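Local atomic coordinates of Sec-alkylsulfatase (Pseudomonas sp., PDB entry 4AXH), a protein that hydrolyses (R)-secondary-alkyl sulfates at a zinc site with strict inversion of configuration, giving homochiral (S)-alcohols and sulfate. Residues 146-151 with 176-181. Sequence-based numbering, arbitrary orientation.
Sequences LIDTLT and VYSHSH. With ZN (zinc ion), chain D.
At the C-terminal ends of the neighbouring parallel strands 144-147 and 172-176, D148 reaches across to S178, the residue just before the zinc ligand H179. The strand pairing ends with a parallel bridge between I147 and V176: V176 N donates to L146 O (2.7 Å), and D148 N to V176 O (2.7 Å). On the face of the sheet that carries both side chains, I147 CB stands 3.9 Å from V176 CB. I147 CD1 extends along the chain to S178 CB (3.5 Å). The D148 carboxylate, with CG anti to its own carbonyl carbon (chi1 -63°), grips S178 with both oxygens, each through its syn lone pair. OD1 takes the backbone N of S178 in a nearly straight bond (2.8 Å, 172°), and OD2 takes the hydroxyl OG (2.8 Å). That hydroxyl, its proton turned to D148, in turn accepts from H179 ND1 (2.6 Å), with S178 OG lying somewhat out of the imidazole plane. The relay D148-S178-H179 helps to set the rotation of the ring, whose NE2 faces the zinc ion. H179 and H181 belong to the His-X-His-X-Asp-His motif of the metallo-beta-lactamase superfamily, here HSHIDH, which starts in the loop after strand 172-176 and runs into helix 182-185, with H181 at the N-cap. H179 NE2 and H181 ND1 bind the same zinc ion, each at 2.1 Å, with a water, E291 and D310 as its other ligands. D148 is second shell to the other zinc ion, since OD2 also bonds its ligand H184 at ND1, and Q354 NE2. The carboxylate would probably make the H184 imidazole a stronger donor to zinc, and act on H179 more weakly through S178. T149 CG2 meets the edge of the Y177 ring near its plane, while Y177 OH bonds V262 O.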
ATOM      1  N   LEU A 146      -9.284  30.538 -14.622  1.00 32.17           N
ATOM      2  CA  LEU A 146      -8.764  29.314 -15.186  1.00 29.50           C
ATOM      3  C   LEU A 146      -8.786  28.176 -14.198  1.00 35.99           C
ATOM      4  O   LEU A 146      -8.464  28.338 -13.020  1.00 35.67           O
ATOM      5  CB  LEU A 146      -7.328  29.577 -15.617  1.00 27.31           C
ATOM      6  CG  LEU A 146      -7.029  29.825 -17.053  1.00 29.40           C
ATOM      7  CD1 LEU A 146      -7.810  30.978 -17.609  1.00 29.17           C
ATOM      8  CD2 LEU A 146      -5.560  30.071 -17.222  1.00 29.73           C
ATOM      9  N   ILE A 147      -9.162  27.010 -14.679  1.00 34.25           N
ATOM     10  CA  ILE A 147      -9.054  25.800 -13.869  1.00 32.83           C
ATOM     11  C   ILE A 147      -8.036  24.943 -14.577  1.00 32.04           C
ATOM     12  O   ILE A 147      -8.246  24.554 -15.722  1.00 29.10           O
ATOM     13  CB  ILE A 147     -10.332  25.111 -13.259  1.00 35.40           C
ATOM     14  CG1 ILE A 147     -10.249  23.592 -13.271  1.00 35.89           C
ATOM     15  CG2 ILE A 147     -11.692  25.642 -13.757  1.00 34.13           C
ATOM     16  CD1 ILE A 147      -9.502  23.056 -12.138  1.00 43.74           C
ATOM     17  N   ASP A 148      -6.850  24.858 -13.943  1.00 27.39           N
ATOM     18  CA  ASP A 148      -5.616  24.201 -14.342  1.00 26.06           C
ATOM     19  C   ASP A 148      -4.791  24.951 -15.370  1.00 31.95           C
ATOM     20  O   ASP A 148      -5.298  25.837 -16.085  1.00 29.85           O
ATOM     21  CB  ASP A 148      -5.773  22.695 -14.591  1.00 27.41           C
ATOM     22  CG  ASP A 148      -6.176  21.957 -13.338  1.00 28.57           C
ATOM     23  OD1 ASP A 148      -5.996  22.516 -12.240  1.00 26.09           O
ATOM     24  OD2 ASP A 148      -6.706  20.837 -13.455  1.00 31.41           O
ATOM     25  N   THR A 149      -3.480  24.630 -15.410  1.00 30.66           N
ATOM     26  CA  THR A 149      -2.518  25.331 -16.258  1.00 31.05           C
ATOM     27  C   THR A 149      -1.692  24.391 -17.161  1.00 36.08           C
ATOM     28  O   THR A 149      -0.583  24.750 -17.580  1.00 35.78           O
ATOM     29  CB  THR A 149      -1.612  26.149 -15.338  1.00 34.01           C
ATOM     30  OG1 THR A 149      -0.881  25.233 -14.536  1.00 33.09           O
ATOM     31  CG2 THR A 149      -2.380  27.122 -14.440  1.00 27.30           C
ATOM     32  N   LEU A 150      -2.237  23.187 -17.455  1.00 30.72           N
ATOM     33  CA  LEU A 150      -1.602  22.138 -18.254  1.00 28.06           C
ATOM     34  C   LEU A 150      -0.250  21.657 -17.623  1.00 32.31           C
ATOM     35  O   LEU A 150       0.071  22.045 -16.493  1.00 32.23           O
ATOM     36  CB  LEU A 150      -1.477  22.538 -19.741  1.00 27.15           C
ATOM     37  CG  LEU A 150      -2.724  23.075 -20.487  1.00 29.57           C
ATOM     38  CD1 LEU A 150      -2.399  23.382 -21.936  1.00 27.59           C
ATOM     39  CD2 LEU A 150      -3.886  22.099 -20.433  1.00 25.27           C
ATOM     40  N   THR A 151       0.516  20.801 -18.344  1.00 26.18           N
ATOM     41  CA  THR A 151       1.760  20.177 -17.878  1.00 24.41           C
ATOM     42  C   THR A 151       2.990  21.069 -18.035  1.00 28.18           C
ATOM     43  O   THR A 151       3.919  20.981 -17.225  1.00 28.68           O
ATOM     44  CB  THR A 151       2.004  18.856 -18.669  1.00 24.58           C
ATOM     45  OG1 THR A 151       0.782  18.162 -18.839  1.00 23.63           O
ATOM     46  CG2 THR A 151       2.981  17.950 -18.015  1.00 22.02           C
ATOM     47  N   VAL A 176      -7.275  28.075 -10.637  1.00 34.07           N
ATOM     48  CA  VAL A 176      -7.664  26.978  -9.745  1.00 32.90           C
ATOM     49  C   VAL A 176      -6.806  25.782 -10.110  1.00 35.24           C
ATOM     50  O   VAL A 176      -6.746  25.398 -11.265  1.00 35.46           O
ATOM     51  CB  VAL A 176      -9.166  26.627  -9.846  1.00 36.92           C
ATOM     52  CG1 VAL A 176      -9.536  25.466  -8.923  1.00 36.23           C
ATOM     53  CG2 VAL A 176     -10.036  27.837  -9.543  1.00 37.68           C
ATOM     54  N   TYR A 177      -6.128  25.210  -9.123  1.00 31.99           N
ATOM     55  CA  TYR A 177      -5.332  23.994  -9.252  1.00 30.42           C
ATOM     56  C   TYR A 177      -6.273  22.938  -8.736  1.00 34.97           C
ATOM     57  O   TYR A 177      -6.545  22.925  -7.536  1.00 37.25           O
ATOM     58  CB  TYR A 177      -4.075  24.026  -8.360  1.00 30.36           C
ATOM     59  CG  TYR A 177      -3.009  25.040  -8.728  1.00 34.96           C
ATOM     60  CD1 TYR A 177      -2.743  25.359 -10.062  1.00 36.69           C
ATOM     61  CD2 TYR A 177      -2.197  25.614  -7.750  1.00 36.76           C
ATOM     62  CE1 TYR A 177      -1.724  26.252 -10.408  1.00 35.00           C
ATOM     63  CE2 TYR A 177      -1.156  26.484  -8.090  1.00 37.55           C
ATOM     64  CZ  TYR A 177      -0.928  26.805  -9.418  1.00 39.83           C
ATOM     65  OH  TYR A 177       0.086  27.672  -9.755  1.00 36.41           O
ATOM     66  N   SER A 178      -6.834  22.101  -9.622  1.00 29.95           N
ATOM     67  CA  SER A 178      -7.771  21.048  -9.217  1.00 29.42           C
ATOM     68  C   SER A 178      -7.141  20.083  -8.196  1.00 33.17           C
ATOM     69  O   SER A 178      -7.808  19.675  -7.245  1.00 35.66           O
ATOM     70  CB  SER A 178      -8.281  20.276 -10.432  1.00 31.36           C
ATOM     71  OG  SER A 178      -7.265  19.534 -11.094  1.00 39.10           O
ATOM     72  N   HIS A 179      -5.867  19.715  -8.412  1.00 25.51           N
ATOM     73  CA  HIS A 179      -5.134  18.772  -7.569  1.00 23.93           C
ATOM     74  C   HIS A 179      -3.609  18.883  -7.770  1.00 28.25           C
ATOM     75  O   HIS A 179      -3.136  19.555  -8.710  1.00 26.18           O
ATOM     76  CB  HIS A 179      -5.628  17.309  -7.790  1.00 22.85           C
ATOM     77  CG  HIS A 179      -5.445  16.779  -9.180  1.00 24.08           C
ATOM     78  ND1 HIS A 179      -6.166  17.291 -10.247  1.00 24.87           N
ATOM     79  CD2 HIS A 179      -4.676  15.757  -9.621  1.00 23.68           C
ATOM     80  CE1 HIS A 179      -5.807  16.568 -11.294  1.00 23.46           C
ATOM     81  NE2 HIS A 179      -4.902  15.639 -10.970  1.00 23.32           N
ATOM     82  N   SER A 180      -2.859  18.178  -6.897  1.00 24.97           N
ATOM     83  CA  SER A 180      -1.401  18.161  -6.868  1.00 25.21           C
ATOM     84  C   SER A 180      -0.679  17.315  -7.953  1.00 33.25           C
ATOM     85  O   SER A 180       0.331  16.689  -7.637  1.00 35.65           O
ATOM     86  CB  SER A 180      -0.909  17.832  -5.465  1.00 25.22           C
ATOM     87  OG  SER A 180      -1.376  16.559  -5.062  1.00 35.70           O
ATOM     88  N   HIS A 181      -1.142  17.335  -9.228  1.00 28.09           N
ATOM     89  CA  HIS A 181      -0.442  16.621 -10.309  1.00 26.40           C
ATOM     90  C   HIS A 181       0.174  17.577 -11.317  1.00 30.82           C
ATOM     91  O   HIS A 181      -0.431  18.596 -11.645  1.00 30.57           O
ATOM     92  CB  HIS A 181      -1.318  15.575 -10.998  1.00 25.97           C
ATOM     93  CG  HIS A 181      -1.599  14.358 -10.170  1.00 28.18           C
ATOM     94  ND1 HIS A 181      -2.738  13.594 -10.376  1.00 30.39           N
ATOM     95  CD2 HIS A 181      -0.899  13.817  -9.147  1.00 28.55           C
ATOM     96  CE1 HIS A 181      -2.689  12.625  -9.466  1.00 29.51           C
ATOM     97  NE2 HIS A 181      -1.586  12.705  -8.723  1.00 28.69           N
TER
HETATM   98 ZN    ZN D 701      -4.343  13.790 -11.763  1.00 39.46          ZN
HETATM   99  O   HOH W   1      -3.153  13.888 -13.475  1.00 31.68           O